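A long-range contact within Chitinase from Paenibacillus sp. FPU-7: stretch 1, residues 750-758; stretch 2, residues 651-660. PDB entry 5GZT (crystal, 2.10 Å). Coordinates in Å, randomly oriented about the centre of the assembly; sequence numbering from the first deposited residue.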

# COMPACT_ATOMS: atom_id res chain seq x y z
N ASP B 750 28.26 -1.20 -1.92
CA ASP B 750 28.77 -1.80 -3.18
C ASP B 750 28.03 -3.06 -3.56
O ASP B 750 27.60 -3.79 -2.71
CB ASP B 750 30.25 -2.15 -3.03
CG ASP B 750 31.12 -0.94 -2.82
OD1 ASP B 750 30.67 0.20 -2.87
OD2 ASP B 750 32.30 -1.16 -2.60
N SER B 751 27.84 -3.32 -4.82
CA SER B 751 27.24 -4.59 -5.23
C SER B 751 28.26 -5.71 -4.95
O SER B 751 29.44 -5.47 -4.79
CB SER B 751 26.94 -4.63 -6.78
OG SER B 751 28.20 -4.74 -7.49
N ALA B 752 27.76 -6.93 -4.92
CA ALA B 752 28.63 -8.07 -4.92
C ALA B 752 29.30 -8.10 -6.26
O ALA B 752 28.78 -7.46 -7.23
CB ALA B 752 27.79 -9.36 -4.70
N PRO B 753 30.45 -8.77 -6.35
CA PRO B 753 31.18 -8.85 -7.61
C PRO B 753 30.45 -9.73 -8.63
O PRO B 753 30.31 -10.92 -8.48
CB PRO B 753 32.53 -9.40 -7.24
CG PRO B 753 32.53 -9.55 -5.78
CD PRO B 753 31.15 -9.54 -5.28
N ALA B 754 29.96 -9.09 -9.65
CA ALA B 754 29.17 -9.80 -10.67
C ALA B 754 30.10 -10.51 -11.61
O ALA B 754 30.97 -9.89 -12.15
CB ALA B 754 28.41 -8.78 -11.48
N SER B 755 29.82 -11.77 -11.89
CA SER B 755 30.58 -12.57 -12.83
C SER B 755 30.07 -12.50 -14.30
O SER B 755 28.90 -12.74 -14.58
CB SER B 755 30.41 -14.03 -12.38
OG SER B 755 31.15 -14.92 -13.23
N VAL B 756 30.97 -12.18 -15.22
CA VAL B 756 30.78 -12.33 -16.66
C VAL B 756 32.09 -13.06 -17.17
O VAL B 756 32.99 -13.40 -16.33
CB VAL B 756 30.56 -11.00 -17.35
CG1 VAL B 756 29.19 -10.46 -16.87
CG2 VAL B 756 31.62 -10.04 -16.98
N THR B 757 32.14 -13.33 -18.46
CA THR B 757 33.06 -14.30 -19.04
C THR B 757 33.73 -13.85 -20.32
O THR B 757 33.06 -13.44 -21.27
CB THR B 757 32.30 -15.55 -19.25
OG1 THR B 757 31.68 -15.93 -18.01
CG2 THR B 757 33.14 -16.63 -19.73
N ILE B 758 35.06 -14.02 -20.34
CA ILE B 758 35.82 -14.18 -21.56
C ILE B 758 35.92 -15.63 -21.93
O ILE B 758 36.58 -16.38 -21.20
CB ILE B 758 37.17 -13.54 -21.44
CG1 ILE B 758 37.01 -12.04 -21.31
CG2 ILE B 758 38.02 -13.81 -22.68
CD1 ILE B 758 38.31 -11.29 -20.96
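Stretch 2 651-660: SVGTSVYAGT

Two largely extended segments, at least 97 residues apart in sequence at every point of contact, run side by side in nearly the same direction, yet a single direct hydrogen bond joins them. The end-to-end vectors of residues 750-757 and 651-660 differ by 14°, and 451 Å² of surface, summed over both sides, is buried between them. Stretch 1 passes from loop into a strand that runs through I758 and continues later in the chain; stretch 2 is strand at G653-T654, mostly loop after that, and kinked at Y657 and G659 before T660. The pattern to read is one paired end, two water bridges, and apolar and small side chains filling the rest, without a continuous ladder.

The direct bond lies where the chains pair in parallel. T757 N donates to G659 O at 2.8 Å, with an angle of 146° at the hydrogen, and T757 forms a parallel bridge with T660, their CA atoms 5.0 Å apart. Both threonine side chains lie on the same face of the sheet, each with chi1 in the m well. T757 O in turn receives a CA-H...O contact from T660 CA at 3.3 Å, so both backbone polar atoms of T757 face stretch 2.

G659 is where the absence of a side chain counts. Its phi/psi of -119/16 departs from the extended conformation of T660 (-133/130), and a CB built here would lie 2.8 Å from V656 CG1, a clash within its own stretch. That ideal CB would also come 3.6 Å from V756 CG1. V756 and V656 both direct their CA-to-CB bonds toward the other stretch, and V756 CG1 meets V656 CG2 at 4.0 Å. V756 CB also packs 3.5 Å from G659 O, beside the direct bond.

At the other end S751 sits against V652: their CA atoms are 4.5 Å apart, and S751 CA makes a CA-H...O contact with V652 O at 3.1 Å. The S751 side chain bonds its own loop, with OG donating to A752 O at 2.8 Å. One water bridges the gap, donating to V652 O at 2.7 Å and accepting from A752 N at 2.9 Å.

In the middle the backbones stand further apart, with the CA atoms of A754 and T654 separated by 6.9 Å. Their CA-to-CB bonds point toward each other's stretch, and A754 CB reaches T654 OG1 at 3.4 Å. The same hydroxyl takes part in a second bridge: a water lies 2.7 Å from T654 OG1 and donates to A752 O at 2.6 Å.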

# COMPACT_ATOMS: atom_id res chain seq x y z
N SER B 651 22.21 -3.04 -0.50
CA SER B 651 23.24 -3.20 -1.49
C SER B 651 22.78 -2.93 -2.93
O SER B 651 21.73 -3.31 -3.32
CB SER B 651 23.69 -4.69 -1.46
OG SER B 651 24.71 -4.76 -0.50
N VAL B 652 23.62 -2.34 -3.74
CA VAL B 652 23.38 -2.31 -5.17
C VAL B 652 23.37 -3.81 -5.61
O VAL B 652 24.15 -4.60 -5.08
CB VAL B 652 24.47 -1.53 -5.88
CG1 VAL B 652 24.30 -1.60 -7.41
CG2 VAL B 652 24.50 -0.04 -5.49
N GLY B 653 22.47 -4.15 -6.50
CA GLY B 653 22.26 -5.49 -7.08
C GLY B 653 22.43 -5.35 -8.62
O GLY B 653 22.05 -4.31 -9.26
N THR B 654 23.06 -6.37 -9.22
CA THR B 654 23.14 -6.52 -10.65
C THR B 654 22.58 -7.78 -11.27
O THR B 654 22.34 -8.76 -10.57
CB THR B 654 24.61 -6.43 -11.06
OG1 THR B 654 25.35 -7.55 -10.53
CG2 THR B 654 25.21 -5.16 -10.63
N SER B 655 22.31 -7.71 -12.60
CA SER B 655 21.97 -8.83 -13.42
C SER B 655 22.87 -8.74 -14.65
O SER B 655 23.70 -7.86 -14.75
CB SER B 655 20.45 -8.95 -13.75
OG SER B 655 20.09 -7.88 -14.60
N VAL B 656 22.82 -9.71 -15.55
CA VAL B 656 23.63 -9.62 -16.72
C VAL B 656 22.73 -9.61 -17.98
O VAL B 656 21.76 -10.35 -18.10
CB VAL B 656 24.53 -10.88 -16.78
CG1 VAL B 656 25.33 -10.87 -18.11
CG2 VAL B 656 25.47 -10.89 -15.61
N TYR B 657 23.08 -8.80 -18.96
CA TYR B 657 22.34 -8.78 -20.19
C TYR B 657 23.26 -9.28 -21.32
O TYR B 657 22.81 -10.00 -22.21
CB TYR B 657 21.97 -7.31 -20.49
CG TYR B 657 21.25 -7.14 -21.80
CD1 TYR B 657 19.89 -7.37 -21.91
CD2 TYR B 657 21.92 -6.70 -22.87
CE1 TYR B 657 19.22 -7.22 -23.12
CE2 TYR B 657 21.32 -6.60 -24.08
CZ TYR B 657 19.98 -6.83 -24.20
OH TYR B 657 19.51 -6.59 -25.48
N ALA B 658 24.51 -8.89 -21.29
CA ALA B 658 25.55 -9.36 -22.21
C ALA B 658 26.77 -9.78 -21.39
O ALA B 658 27.48 -8.95 -20.85
CB ALA B 658 25.95 -8.30 -23.22
N GLY B 659 26.99 -11.08 -21.26
CA GLY B 659 28.03 -11.57 -20.36
C GLY B 659 29.14 -12.39 -20.98
O GLY B 659 30.01 -12.96 -20.20
N THR B 660 29.26 -12.32 -22.30
CA THR B 660 30.32 -13.07 -23.01
C THR B 660 31.06 -12.22 -24.04
O THR B 660 30.46 -11.47 -24.81
CB THR B 660 29.73 -14.22 -23.78
OG1 THR B 660 29.09 -15.14 -22.93
CG2 THR B 660 30.84 -14.97 -24.50
O HOH W 1 24.89 -7.18 -4.77
O HOH W 2 26.66 -8.51 -8.41